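Side-chain contacts in glia-derived nexin (PDB 4DY0), which inhibits serine proteases including thrombin, trypsin and urokinase, binds heparin, and promotes neurite extension by inhibiting thrombin: residues K74-A79 / N365-V370; A40-M45 / L164-Y169; D87-A92 / E230-L235. All coordinates share one frame; numbering follows the deposited sequence.

Interaction 1 (K74-A79 / N365-V370). With SGN (2-deoxy-6-O-sulfo-2-(sulfoamino)-alpha-D-glucopyranose), chain C.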
loop_
_atom_site.group_PDB
_atom_site.type_symbol
_atom_site.label_atom_id
_atom_site.label_comp_id
_atom_site.label_asym_id
_atom_site.label_seq_id
_atom_site.Cartn_x
_atom_site.Cartn_y
_atom_site.Cartn_z
ATOM N N LYS A 74 3.217 16.837 4.799
ATOM C CA LYS A 74 2.524 16.744 6.077
ATOM C C LYS A 74 1.018 16.931 5.909
ATOM O O LYS A 74 0.226 16.151 6.437
ATOM C CB LYS A 74 3.074 17.786 7.055
ATOM C CG LYS A 74 2.496 17.684 8.450
ATOM C CD LYS A 74 2.895 18.871 9.300
ATOM C CE LYS A 74 2.175 18.847 10.637
ATOM N NZ LYS A 74 2.316 20.140 11.356
ATOM N N LYS A 75 0.632 17.970 5.173
ATOM C CA LYS A 75 -0.777 18.272 4.936
ATOM C C LYS A 75 -1.481 17.085 4.284
ATOM O O LYS A 75 -2.605 16.733 4.651
ATOM C CB LYS A 75 -0.915 19.522 4.059
ATOM C CG LYS A 75 -2.299 20.158 4.068
ATOM N N ILE A 76 -0.808 16.465 3.320
ATOM C CA ILE A 76 -1.361 15.305 2.635
ATOM C C ILE A 76 -1.515 14.128 3.595
ATOM O O ILE A 76 -2.566 13.483 3.642
ATOM C CB ILE A 76 -0.486 14.892 1.431
ATOM C CG1 ILE A 76 -0.507 15.988 0.365
ATOM C CG2 ILE A 76 -0.958 13.567 0.852
ATOM C CD1 ILE A 76 0.428 15.735 -0.786
ATOM N N ASN A 77 -0.468 13.864 4.368
ATOM C CA ASN A 77 -0.469 12.756 5.317
ATOM C C ASN A 77 -1.563 12.846 6.383
ATOM O O ASN A 77 -2.231 11.854 6.679
ATOM C CB ASN A 77 0.903 12.615 5.975
ATOM C CG ASN A 77 1.922 11.964 5.060
ATOM O OD1 ASN A 77 1.571 11.139 4.214
ATOM N ND2 ASN A 77 3.190 12.328 5.228
ATOM N N LYS A 78 -1.740 14.029 6.961
ATOM C CA LYS A 78 -2.770 14.220 7.978
ATOM C C LYS A 78 -4.160 14.157 7.358
ATOM O O LYS A 78 -5.109 13.704 7.992
ATOM C CB LYS A 78 -2.570 15.542 8.733
ATOM C CG LYS A 78 -1.379 15.537 9.690
ATOM C CD LYS A 78 -1.430 16.708 10.672
ATOM N N ALA A 79 -4.269 14.603 6.111
ATOM C CA ALA A 79 -5.545 14.597 5.402
ATOM C C ALA A 79 -6.010 13.171 5.080
ATOM O O ALA A 79 -7.210 12.901 4.998
ATOM C CB ALA A 79 -5.444 15.440 4.127
ATOM N N ASN A 365 -9.390 10.205 -2.784
ATOM C CA ASN A 365 -9.661 11.013 -3.972
ATOM C C ASN A 365 -9.289 12.499 -3.884
ATOM O O ASN A 365 -8.833 13.082 -4.868
ATOM C CB ASN A 365 -11.113 10.808 -4.418
ATOM C CG ASN A 365 -11.417 9.346 -4.730
ATOM O OD1 ASN A 365 -10.762 8.737 -5.577
ATOM N ND2 ASN A 365 -12.399 8.775 -4.040
ATOM N N PRO A 366 -9.473 13.118 -2.706
ATOM C CA PRO A 366 -9.103 14.527 -2.584
ATOM C C PRO A 366 -7.624 14.768 -2.889
ATOM O O PRO A 366 -7.286 15.726 -3.586
ATOM C CB PRO A 366 -9.412 14.848 -1.118
ATOM C CG PRO A 366 -10.469 13.863 -0.735
ATOM C CD PRO A 366 -10.119 12.605 -1.486
ATOM N N THR A 367 -6.752 13.903 -2.380
ATOM C CA THR A 367 -5.316 14.070 -2.583
ATOM C C THR A 367 -4.809 13.270 -3.777
ATOM O O THR A 367 -3.742 13.557 -4.318
ATOM C CB THR A 367 -4.518 13.631 -1.348
ATOM O OG1 THR A 367 -4.768 12.244 -1.092
ATOM C CG2 THR A 367 -4.918 14.444 -0.141
ATOM N N GLY A 368 -5.574 12.263 -4.177
ATOM C CA GLY A 368 -5.141 11.354 -5.230
ATOM C C GLY A 368 -4.225 10.255 -4.713
ATOM O O GLY A 368 -3.734 9.440 -5.485
ATOM N N ALA A 369 -3.997 10.221 -3.403
ATOM C CA ALA A 369 -3.088 9.235 -2.824
ATOM C C ALA A 369 -3.615 7.823 -3.007
ATOM O O ALA A 369 -4.791 7.556 -2.766
ATOM C CB ALA A 369 -2.849 9.521 -1.352
ATOM N N VAL A 370 -2.742 6.919 -3.438
ATOM C CA VAL A 370 -3.098 5.510 -3.553
ATOM C C VAL A 370 -2.675 4.794 -2.281
ATOM O O VAL A 370 -1.508 4.447 -2.112
ATOM C CB VAL A 370 -2.422 4.848 -4.769
ATOM C CG1 VAL A 370 -2.913 3.418 -4.936
ATOM C CG2 VAL A 370 -2.701 5.660 -6.032
HETATM C C1 SGN C . -2.185 23.849 10.780
HETATM C C2 SGN C . -1.168 23.555 9.680
HETATM C C3 SGN C . -0.050 24.608 9.678
HETATM C C4 SGN C . 0.483 24.854 11.093
HETATM C C5 SGN C . -0.669 25.088 12.064
HETATM C C6 SGN C . -0.459 26.404 12.824
HETATM N N2 SGN C . -0.618 22.195 9.817
HETATM O O3 SGN C . -0.547 25.839 9.125
HETATM O O5 SGN C . -1.910 25.138 11.343
HETATM O O6 SGN C . -1.568 27.281 12.582
HETATM S S1 SGN C . -0.940 21.307 8.459
HETATM O O1S SGN C . 0.336 20.601 7.995
HETATM O O2S SGN C . -2.014 20.259 8.764
HETATM O O3S SGN C . -1.440 22.235 7.347
HETATM S S2 SGN C . -2.703 27.437 13.603
HETATM O O4S SGN C . -3.121 28.906 13.679
HETATM O O5S SGN C . -3.907 26.595 13.171
HETATM O O6S SGN C . -2.226 26.974 14.982
#
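The heparin-binding helix of this serpin, helix 70-81 (helix D of the family), leans with Ile76 and Ala79 on Thr367, in the turn between two strands of sheet B, 358-364 and 369-376. The meeting is small and apolar. Ile76 CG2 lies 4.2 Å from Thr367 CG2, the two side chains crossing at a slant, and one helical turn further on Ala79 CB approaches the same Thr367 CG2 at 4.4 Å. The threonine turns its methyl to the helix, while its hydroxyl is engaged within its own turn: with chi1 at 61°, OG1 sits between the backbone N and the carbonyl carbon, where it is also hydrogen-bonded to His364 ND1. On its far side the helix receives the sugar. The N-sulfo group of SGN lies alongside the extended chain of Lys74, whose CG is anti to the backbone N, and O1S comes within 3.4 Å of Lys74 CD. The ammonium of Lys74 makes a salt bridge to Asp113. The other two sulfo oxygens face the neighbouring lysines, O3S at 4.0 Å from Lys75 CG and O2S at 4.1 Å from Lys78 CD; the ends of both chains are missing from the model. Back in the turn, Thr367 OG1 closes an ST turn by accepting from Ala369 N at 3.2 Å, with an N-H...O angle of 159°.

Interaction 2 (A40-M45 / L164-Y169)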
loop_
_atom_site.group_PDB
_atom_site.type_symbol
_atom_site.label_atom_id
_atom_site.label_comp_id
_atom_site.label_asym_id
_atom_site.label_seq_id
_atom_site.Cartn_x
_atom_site.Cartn_y
_atom_site.Cartn_z
ATOM N N ALA A 40 6.104 5.867 -0.447
ATOM C CA ALA A 40 6.536 7.255 -0.588
ATOM C C ALA A 40 6.937 7.857 0.762
ATOM O O ALA A 40 7.997 8.469 0.891
ATOM C CB ALA A 40 5.437 8.087 -1.237
ATOM N N SER A 41 6.091 7.680 1.768
ATOM C CA SER A 41 6.391 8.187 3.103
ATOM C C SER A 41 7.673 7.582 3.674
ATOM O O SER A 41 8.523 8.287 4.225
ATOM C CB SER A 41 5.217 7.924 4.044
ATOM O OG SER A 41 4.022 8.465 3.503
ATOM N N VAL A 42 7.740 6.219 3.590
ATOM C CA VAL A 42 8.928 5.523 4.070
ATOM C C VAL A 42 10.217 6.077 3.453
ATOM O O VAL A 42 11.237 6.192 4.130
ATOM C CB VAL A 42 8.810 4.010 3.823
ATOM C CG1 VAL A 42 10.178 3.365 3.764
ATOM C CG2 VAL A 42 7.943 3.376 4.907
ATOM N N LEU A 43 10.239 6.478 2.120
ATOM C CA LEU A 43 11.409 7.052 1.467
ATOM C C LEU A 43 11.675 8.463 1.996
ATOM O O LEU A 43 12.825 8.862 2.169
ATOM C CB LEU A 43 11.247 7.056 -0.058
ATOM C CG LEU A 43 11.223 5.694 -0.779
ATOM C CD1 LEU A 43 10.934 5.861 -2.270
ATOM C CD2 LEU A 43 12.528 4.923 -0.576
ATOM N N GLY A 44 10.611 9.215 2.256
ATOM C CA GLY A 44 10.742 10.540 2.859
ATOM C C GLY A 44 11.375 10.461 4.239
ATOM O O GLY A 44 12.311 11.200 4.555
ATOM N N MET A 45 10.863 9.552 5.060
ATOM C CA MET A 45 11.425 9.298 6.376
ATOM C C MET A 45 12.936 9.104 6.300
ATOM O O MET A 45 13.687 9.747 7.031
ATOM C CB MET A 45 10.759 8.070 7.001
ATOM C CG MET A 45 9.342 8.339 7.494
ATOM S SD MET A 45 8.273 6.882 7.528
ATOM C CE MET A 45 9.355 5.683 8.293
ATOM N N LEU A 164 13.133 -0.119 9.188
ATOM C CA LEU A 164 11.951 0.708 8.983
ATOM C C LEU A 164 10.696 -0.142 8.987
ATOM O O LEU A 164 10.706 -1.272 8.505
ATOM C CB LEU A 164 12.037 1.442 7.647
ATOM C CG LEU A 164 12.625 2.848 7.639
ATOM C CD1 LEU A 164 11.595 3.839 8.147
ATOM C CD2 LEU A 164 13.903 2.898 8.464
ATOM N N VAL A 165 9.609 0.407 9.517
ATOM C CA VAL A 165 8.330 -0.280 9.470
ATOM C C VAL A 165 7.193 0.637 9.046
ATOM O O VAL A 165 7.024 1.729 9.586
ATOM C CB VAL A 165 7.981 -0.914 10.817
ATOM C CG1 VAL A 165 6.573 -1.469 10.777
ATOM C CG2 VAL A 165 8.973 -2.011 11.147
ATOM N N ASN A 166 6.421 0.182 8.066
ATOM C CA ASN A 166 5.197 0.859 7.652
ATOM C C ASN A 166 4.026 -0.114 7.663
ATOM O O ASN A 166 4.032 -1.103 6.929
ATOM C CB ASN A 166 5.348 1.448 6.253
ATOM C CG ASN A 166 4.046 2.015 5.720
ATOM O OD1 ASN A 166 3.625 1.700 4.608
ATOM N ND2 ASN A 166 3.395 2.846 6.521
ATOM N N ALA A 167 3.027 0.166 8.497
ATOM C CA ALA A 167 1.859 -0.702 8.610
ATOM C C ALA A 167 0.581 0.072 8.339
ATOM O O ALA A 167 0.361 1.141 8.911
ATOM C CB ALA A 167 1.808 -1.339 9.984
ATOM N N VAL A 168 -0.263 -0.470 7.465
ATOM C CA VAL A 168 -1.515 0.191 7.101
ATOM C C VAL A 168 -2.713 -0.751 7.244
ATOM O O VAL A 168 -2.685 -1.881 6.752
ATOM C CB VAL A 168 -1.472 0.733 5.656
ATOM C CG1 VAL A 168 -2.692 1.602 5.383
ATOM C CG2 VAL A 168 -0.196 1.521 5.419
ATOM N N TYR A 169 -3.757 -0.287 7.927
ATOM C CA TYR A 169 -4.988 -1.066 8.072
ATOM C C TYR A 169 -6.193 -0.240 7.670
ATOM O O TYR A 169 -6.217 0.970 7.885
ATOM C CB TYR A 169 -5.179 -1.574 9.506
ATOM C CG TYR A 169 -6.543 -2.201 9.711
ATOM C CD1 TYR A 169 -6.764 -3.540 9.412
ATOM C CD2 TYR A 169 -7.617 -1.446 10.168
ATOM C CE1 TYR A 169 -8.012 -4.115 9.577
ATOM C CE2 TYR A 169 -8.872 -2.013 10.339
ATOM C CZ TYR A 169 -9.062 -3.348 10.041
ATOM O OH TYR A 169 -10.302 -3.923 10.204
#
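Behind sheet A, in the region known in serpins as the shutter, Val42 of helix 36-47 (helix B) presses on Asn166 of the central strand 162-170. Val42 CG2 meets Asn166 CB at 3.5 Å, close for two carbons, and the side chains cross at an angle. With chi1 at 156°, CG2 is anti to the carbonyl carbon, and this branch does the touching. The valine therefore rests on the aliphatic root of the asparagine and leaves the amide to other partners. That amide is buried and held at both ends: ND2 gives a hydrogen bond to Asn93 OD1 on strand 90-97, and OD1 accepts one from Gln322 NE2 on strand 319-328. Its rotation is fixed by these two bonds, which join three adjacent strands through side chains. One helical turn after Val42, Met45 runs past Leu164 in the opposite sense; its chain bends at chi3 (46°) and turns CE towards the leucine, although the modelled separation of CE and Leu164 CD1 is too short to be trusted. Ile320 packs against both Val42 and Leu164, and Phe115 of helix 105-115 against Met45, adding apolar neighbours to the patch. Strand 162-170 pairs directly with 319-328, leaving no inserted strand between them, as expected of a native inhibitor. When a serpin takes up its cleaved reactive loop, these two strands must separate and slide over the helix beneath. The apolar helix B surface under a closed five-stranded sheet A is characteristic of the shutter in the native serpin fold.

Interaction 3 (D87-A92 / E230-L235)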
loop_
_atom_site.group_PDB
_atom_site.type_symbol
_atom_site.label_atom_id
_atom_site.label_comp_id
_atom_site.label_asym_id
_atom_site.label_seq_id
_atom_site.Cartn_x
_atom_site.Cartn_y
_atom_site.Cartn_z
ATOM N N ASP A 87 -14.367 7.319 7.093
ATOM C CA ASP A 87 -13.755 6.006 6.911
ATOM C C ASP A 87 -12.295 6.126 7.323
ATOM O O ASP A 87 -11.546 6.902 6.732
ATOM C CB ASP A 87 -13.868 5.558 5.454
ATOM C CG ASP A 87 -15.311 5.474 4.981
ATOM O OD1 ASP A 87 -15.747 6.383 4.244
ATOM O OD2 ASP A 87 -16.013 4.508 5.352
ATOM N N ILE A 88 -11.891 5.367 8.337
ATOM C CA ILE A 88 -10.596 5.600 8.978
ATOM C C ILE A 88 -9.484 4.654 8.541
ATOM O O ILE A 88 -9.576 3.440 8.719
ATOM C CB ILE A 88 -10.707 5.573 10.520
ATOM C CG1 ILE A 88 -11.826 6.505 10.998
ATOM C CG2 ILE A 88 -9.383 5.962 11.156
ATOM C CD1 ILE A 88 -11.656 7.949 10.566
ATOM N N VAL A 89 -8.428 5.233 7.979
ATOM C CA VAL A 89 -7.226 4.500 7.618
ATOM C C VAL A 89 -6.211 4.586 8.757
ATOM O O VAL A 89 -5.831 5.684 9.173
ATOM C CB VAL A 89 -6.578 5.096 6.352
ATOM C CG1 VAL A 89 -5.385 4.258 5.912
ATOM C CG2 VAL A 89 -7.600 5.210 5.236
ATOM N N THR A 90 -5.770 3.440 9.262
ATOM C CA THR A 90 -4.782 3.437 10.333
ATOM C C THR A 90 -3.387 3.176 9.789
ATOM O O THR A 90 -3.161 2.188 9.088
ATOM C CB THR A 90 -5.108 2.396 11.415
ATOM O OG1 THR A 90 -6.439 2.609 11.896
ATOM C CG2 THR A 90 -4.134 2.519 12.577
ATOM N N VAL A 91 -2.457 4.066 10.120
ATOM C CA VAL A 91 -1.085 3.967 9.639
ATOM C C VAL A 91 -0.089 4.032 10.790
ATOM O O VAL A 91 -0.152 4.930 11.630
ATOM C CB VAL A 91 -0.759 5.093 8.644
ATOM C CG1 VAL A 91 0.648 4.921 8.092
ATOM C CG2 VAL A 91 -1.781 5.109 7.516
ATOM N N ALA A 92 0.829 3.077 10.827
ATOM C CA ALA A 92 1.855 3.054 11.856
ATOM C C ALA A 92 3.226 3.096 11.212
ATOM O O ALA A 92 3.607 2.179 10.483
ATOM C CB ALA A 92 1.713 1.818 12.722
ATOM N N GLU A 230 -17.258 9.292 1.428
ATOM C CA GLU A 230 -17.170 9.881 0.091
ATOM C C GLU A 230 -15.836 10.572 -0.224
ATOM O O GLU A 230 -15.765 11.420 -1.114
ATOM C CB GLU A 230 -18.355 10.815 -0.169
ATOM C CG GLU A 230 -19.653 10.066 -0.423
ATOM C CD GLU A 230 -20.806 10.984 -0.772
ATOM O OE1 GLU A 230 -20.831 12.131 -0.275
ATOM O OE2 GLU A 230 -21.692 10.557 -1.541
ATOM N N SER A 231 -14.782 10.203 0.496
ATOM C CA SER A 231 -13.444 10.692 0.179
ATOM C C SER A 231 -12.548 9.536 -0.265
ATOM O O SER A 231 -11.548 9.738 -0.954
ATOM C CB SER A 231 -12.832 11.421 1.375
ATOM O OG SER A 231 -12.848 10.607 2.533
ATOM N N ILE A 232 -12.928 8.324 0.124
ATOM C CA ILE A 232 -12.155 7.133 -0.203
ATOM C C ILE A 232 -12.996 6.141 -0.999
ATOM O O ILE A 232 -14.187 5.978 -0.745
ATOM C CB ILE A 232 -11.623 6.441 1.070
ATOM C CG1 ILE A 232 -10.777 7.419 1.890
ATOM C CG2 ILE A 232 -10.826 5.191 0.703
ATOM C CD1 ILE A 232 -10.287 6.858 3.205
ATOM N N SER A 233 -12.376 5.478 -1.966
ATOM C CA SER A 233 -13.092 4.488 -2.759
ATOM C C SER A 233 -12.187 3.335 -3.162
ATOM O O SER A 233 -10.970 3.482 -3.257
ATOM C CB SER A 233 -13.723 5.134 -3.997
ATOM O OG SER A 233 -12.741 5.789 -4.775
ATOM N N MET A 234 -12.792 2.176 -3.375
ATOM C CA MET A 234 -12.063 1.036 -3.884
ATOM C C MET A 234 -12.225 0.976 -5.399
ATOM O O MET A 234 -13.310 1.227 -5.928
ATOM C CB MET A 234 -12.578 -0.256 -3.256
ATOM C CG MET A 234 -11.917 -1.503 -3.832
ATOM S SD MET A 234 -12.471 -3.036 -3.068
ATOM C CE MET A 234 -11.638 -2.949 -1.485
ATOM N N LEU A 235 -11.137 0.655 -6.089
ATOM C CA LEU A 235 -11.183 0.421 -7.522
ATOM C C LEU A 235 -10.796 -1.026 -7.776
ATOM O O LEU A 235 -9.868 -1.542 -7.153
ATOM C CB LEU A 235 -10.230 1.364 -8.254
ATOM C CG LEU A 235 -10.729 2.788 -8.525
ATOM C CD1 LEU A 235 -11.472 3.356 -7.336
ATOM C CD2 LEU A 235 -9.564 3.687 -8.899
HETATM O O HOH W 1 -14.425 8.135 2.791
#
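Asp87 OD1 is gripped from the side of segment 230-235 by a water and by the peptide group just ahead of it: water 1 donates to OD1 at 2.6 Å, and Gly229 N gives it a second hydrogen bond. The same water accepts from Ser231 N at 3.1 Å, so it bridges carboxylate and backbone. Glu230 N, 4.3 Å from Asp87 OD1, lies between these two attachments. The other oxygen, OD2, accepts from Leu173 N and has a weak bond from His228 ND1. A buried carboxylate surrounded by so many donors is probably kept charged. What it holds is the turn of the beta hairpin made by strands 219-226 and 232-239 of sheet B, in which Glu230 takes left-handed helical backbone angles; Asp87 itself stands in the lead-in to strand 90-97 of sheet A. The contact thus joins the start of a strand in sheet A to a hairpin of sheet B, and Leu173, following strand 162-170, is drawn in as well. Below the water the contact turns apolar. Ile232 carries CG1 anti to its carbonyl carbon (chi1 -57°) and extends from there, which sends CD1 across to the lead-in. CD1 approaches Asp87 O at 3.7 Å and Val89 CG2 equally closely, the isoleucine and valine side chains crossing at a slant. Val89 is backed by Val168 and Phe170 of strand 162-170, and Ile232 by Ile362 and His364 of strand 358-364. At the hairpin's outer end, Glu230 OE2 makes its salt bridge to Lys175 NZ.

Overall arrangement
Going from the N terminus, 40-45 comes first, then 74-79 and 87-92, before 164-169 returns to helix 36-47 and closes the loop of interaction 2. Segment 230-235 next closes interaction 3, and 365-370, close to the C terminus, closes interaction 1. Interaction 2 therefore crosses both others, whereas interaction 3 falls wholly within the span of interaction 1. They also meet in space: Thr90 and Ala92 pair through their backbones with Tyr169 and Ala167, joining interactions 2 and 3 in sheet A, and Asn365 bonds to Ser231 where two neighbouring strands of sheet B meet their loops, joining 1 and 3. Asn77 packs on Ser41, setting the heparin-binding helix against helix 36-47.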